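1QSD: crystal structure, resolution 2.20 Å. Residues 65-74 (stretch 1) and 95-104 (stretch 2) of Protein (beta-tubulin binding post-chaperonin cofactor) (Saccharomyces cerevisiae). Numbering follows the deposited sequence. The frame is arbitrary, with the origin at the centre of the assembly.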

# COMPACT_ATOMS: atom_id res chain seq x y z
N LEU A 65 -7.38 -7.46 -0.29
CA LEU A 65 -6.12 -8.13 -0.57
C LEU A 65 -6.21 -9.61 -0.18
O LEU A 65 -5.66 -10.47 -0.89
N TYR A 66 -6.92 -9.91 0.91
CA TYR A 66 -7.10 -11.30 1.34
C TYR A 66 -8.04 -12.02 0.40
O TYR A 66 -7.84 -13.21 0.14
N GLU A 67 -9.04 -11.31 -0.11
CA GLU A 67 -9.99 -11.87 -1.06
C GLU A 67 -9.22 -12.36 -2.30
O GLU A 67 -9.42 -13.49 -2.74
N LYS A 68 -8.31 -11.54 -2.81
CA LYS A 68 -7.51 -11.89 -3.99
C LYS A 68 -6.52 -13.00 -3.75
O LYS A 68 -6.22 -13.76 -4.65
N ILE A 69 -5.99 -13.08 -2.54
CA ILE A 69 -5.09 -14.17 -2.22
C ILE A 69 -5.88 -15.49 -2.26
O ILE A 69 -5.42 -16.50 -2.82
N ARG A 70 -7.12 -15.47 -1.76
CA ARG A 70 -7.94 -16.67 -1.78
C ARG A 70 -8.26 -17.06 -3.23
O ARG A 70 -8.07 -18.21 -3.61
N GLU A 71 -8.72 -16.11 -4.05
CA GLU A 71 -9.03 -16.37 -5.47
C GLU A 71 -7.81 -16.93 -6.20
O GLU A 71 -7.91 -17.91 -6.93
N PHE A 72 -6.67 -16.29 -6.02
CA PHE A 72 -5.46 -16.75 -6.67
C PHE A 72 -5.09 -18.13 -6.18
O PHE A 72 -4.60 -18.98 -6.95
N LYS A 73 -5.35 -18.39 -4.89
CA LYS A 73 -5.06 -19.69 -4.29
C LYS A 73 -5.95 -20.76 -4.91
O LYS A 73 -5.47 -21.81 -5.34
N GLU A 74 -7.23 -20.45 -5.02
CA GLU A 74 -8.19 -21.38 -5.56
C GLU A 74 -7.96 -21.68 -7.04
O GLU A 74 -8.22 -22.78 -7.51
N ALA A 95 3.53 -22.66 -2.33
CA ALA A 95 2.90 -21.36 -2.44
C ALA A 95 1.51 -21.44 -1.83
O ALA A 95 1.11 -20.53 -1.10
N ILE A 96 0.79 -22.52 -2.14
CA ILE A 96 -0.60 -22.75 -1.65
C ILE A 96 -0.70 -22.83 -0.12
O ILE A 96 -1.62 -22.28 0.48
N THR A 97 0.27 -23.51 0.48
CA THR A 97 0.38 -23.67 1.92
C THR A 97 0.62 -22.34 2.61
O THR A 97 -0.08 -22.02 3.57
N SER A 98 1.55 -21.54 2.11
CA SER A 98 1.81 -20.24 2.71
C SER A 98 0.59 -19.32 2.64
O SER A 98 0.27 -18.61 3.59
N ALA A 99 -0.09 -19.36 1.50
CA ALA A 99 -1.28 -18.54 1.32
C ALA A 99 -2.38 -18.96 2.30
O ALA A 99 -3.09 -18.10 2.85
N GLN A 100 -2.54 -20.27 2.46
CA GLN A 100 -3.55 -20.84 3.34
C GLN A 100 -3.26 -20.47 4.80
O GLN A 100 -4.16 -20.09 5.55
N GLU A 101 -1.99 -20.54 5.19
CA GLU A 101 -1.59 -20.18 6.55
C GLU A 101 -2.06 -18.76 6.81
O GLU A 101 -2.73 -18.52 7.81
N LEU A 102 -1.72 -17.86 5.89
CA LEU A 102 -2.10 -16.45 5.99
C LEU A 102 -3.59 -16.24 6.23
O LEU A 102 -3.96 -15.50 7.14
N LEU A 103 -4.41 -16.84 5.38
CA LEU A 103 -5.86 -16.74 5.45
C LEU A 103 -6.43 -17.32 6.75
O LEU A 103 -7.48 -16.90 7.23
N ASP A 104 -5.76 -18.33 7.30
CA ASP A 104 -6.20 -18.96 8.55
C ASP A 104 -5.82 -18.18 9.80
O ASP A 104 -6.52 -18.24 10.80

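Both stretches are helical, and their axes approach to 10.1 Å with an angle of 146° between the N-to-C directions, so the two helices run roughly antiparallel. The CA register agrees: Tyr 66 lies nearest Leu 103, Ile 69 nearest Ala 99, and Lys 73 nearest Ile 96.

Along stretch 2, Ala 95 makes no contact. Ile 96 (chi1 m, chi2 t) has a sideways CA-to-CB bond; its CG2 lies 4.2 Å from CG of Lys 73, while its backbone O is 4.0 Å from Lys 73 CD. Thr 97 points away, and Ser 98 is out of reach.

Ala 99 points toward stretch 1 at the centre of the register. Its CB meets Ile 69 CG2 at 3.9 Å and Lys 73 CD at 4.2 Å, and this small side chain accompanies the 6.8 Å separation of Ala 99 CA and Ile 69 CA. Gln 100 (t, p) starts sideways, but its end comes nearer, beside the aliphatic part of Lys 73; its amide orientation is uncertain. Together Ile 96, Ala 99, Gln 100 and Leu 103 form the hole that receives Lys 73, whose chi1 and chi2 are both t before chi3 turns to 97°. The Lys 73 NZ is hydrogen-bonded elsewhere in the structure.

Glu 101 is out of reach. Leu 102 (m, t) points toward stretch 1, placing CD1 4.2 Å from CD1 of Ile 69, itself m, t.

Leu 103 (m, t) is the reciprocal knob, seated among Tyr 66, Ile 69, Arg 70 and Lys 73. Its CD2 lies 3.6 Å from Tyr 66 O and 4.2 Å from Ile 69 CG2; its CD1 lies 4.0 Å from Arg 70 CA and 4.1 Å from Lys 73 CD. Asp 104 makes no contact. No hydrogen bond crosses between the stretches, so the 434 Å² buried reflects packing, largely of aliphatic groups.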

# COMPACT_ATOMS: atom_id res chain seq x y z
CB LEU A 65 -4.99 -7.45 0.19
CG LEU A 65 -3.58 -7.96 -0.07
CD1 LEU A 65 -3.28 -8.01 -1.57
CD2 LEU A 65 -2.62 -7.07 0.63
CB TYR A 66 -7.62 -11.40 2.75
CG TYR A 66 -6.62 -10.96 3.78
CD1 TYR A 66 -5.37 -11.58 3.88
CD2 TYR A 66 -6.91 -9.92 4.64
CE1 TYR A 66 -4.43 -11.17 4.83
CE2 TYR A 66 -5.98 -9.50 5.60
CZ TYR A 66 -4.75 -10.12 5.69
OH TYR A 66 -3.88 -9.69 6.68
CB GLU A 67 -11.04 -10.81 -1.46
CG GLU A 67 -12.08 -10.50 -0.37
CD GLU A 67 -12.89 -9.21 -0.63
OE1 GLU A 67 -13.00 -8.36 0.30
OE2 GLU A 67 -13.42 -9.05 -1.75
CB LYS A 68 -6.84 -10.67 -4.60
CG LYS A 68 -7.85 -9.79 -5.30
CD LYS A 68 -7.22 -8.66 -6.01
CE LYS A 68 -8.28 -7.76 -6.60
NZ LYS A 68 -7.65 -6.55 -7.21
CB ILE A 69 -4.42 -13.95 -0.84
CG1 ILE A 69 -3.37 -12.84 -0.96
CG2 ILE A 69 -3.74 -15.23 -0.33
CD1 ILE A 69 -2.59 -12.59 0.31
CB ARG A 70 -9.22 -16.45 -1.00
CG ARG A 70 -10.11 -17.66 -0.96
CD ARG A 70 -11.50 -17.26 -0.59
NE ARG A 70 -12.18 -18.37 0.07
CZ ARG A 70 -12.18 -18.56 1.38
NH1 ARG A 70 -11.56 -17.71 2.19
NH2 ARG A 70 -12.83 -19.61 1.89
CB GLU A 71 -9.43 -15.08 -6.20
CG GLU A 71 -10.68 -14.40 -5.71
CD GLU A 71 -10.91 -13.05 -6.35
OE1 GLU A 71 -11.80 -12.33 -5.86
OE2 GLU A 71 -10.22 -12.70 -7.34
CB PHE A 72 -4.33 -15.76 -6.47
CG PHE A 72 -4.46 -14.50 -7.29
CD1 PHE A 72 -5.71 -13.97 -7.58
CD2 PHE A 72 -3.32 -13.83 -7.73
CE1 PHE A 72 -5.84 -12.78 -8.30
CE2 PHE A 72 -3.43 -12.64 -8.44
CZ PHE A 72 -4.69 -12.11 -8.73
CB LYS A 73 -5.32 -19.67 -2.77
CG LYS A 73 -4.84 -20.93 -2.08
CD LYS A 73 -5.26 -20.96 -0.63
CE LYS A 73 -6.52 -21.77 -0.46
NZ LYS A 73 -7.67 -21.04 -1.00
CB GLU A 74 -9.60 -20.88 -5.32
CG GLU A 74 -9.93 -20.79 -3.84
CD GLU A 74 -11.39 -20.53 -3.54
OE1 GLU A 74 -11.86 -21.00 -2.48
OE2 GLU A 74 -12.08 -19.86 -4.36
CB ALA A 95 2.81 -20.94 -3.90
CB ILE A 96 -1.22 -24.04 -2.24
CG1 ILE A 96 -1.43 -23.86 -3.75
CG2 ILE A 96 -2.56 -24.38 -1.54
CD1 ILE A 96 -1.92 -25.09 -4.48
CB THR A 97 1.48 -24.68 2.26
OG1 THR A 97 1.05 -25.98 1.83
CG2 THR A 97 1.77 -24.71 3.77
CB SER A 98 2.99 -19.56 2.03
OG SER A 98 4.19 -20.25 2.34
CB ALA A 99 -1.79 -18.64 -0.12
CB GLN A 100 -3.61 -22.36 3.15
CG GLN A 100 -4.76 -23.04 3.89
CD GLN A 100 -6.11 -22.63 3.35
OE1 GLN A 100 -6.82 -21.84 3.97
NE2 GLN A 100 -6.46 -23.16 2.20
CB GLU A 101 -0.08 -20.23 6.71
CG GLU A 101 0.50 -21.62 6.73
CD GLU A 101 2.03 -21.63 6.77
OE1 GLU A 101 2.60 -22.74 6.64
OE2 GLU A 101 2.65 -20.55 6.93
CB LEU A 102 -1.73 -15.69 4.71
CG LEU A 102 -0.31 -15.20 4.56
CD1 LEU A 102 -0.18 -14.49 3.25
CD2 LEU A 102 0.02 -14.28 5.70
CB LEU A 103 -6.48 -17.45 4.24
CG LEU A 103 -6.05 -16.90 2.88
CD1 LEU A 103 -6.48 -17.86 1.78
CD2 LEU A 103 -6.67 -15.52 2.66
CB ASP A 104 -5.67 -20.37 8.65
CG ASP A 104 -6.30 -21.31 7.64
OD1 ASP A 104 -5.63 -22.32 7.35
OD2 ASP A 104 -7.43 -21.04 7.15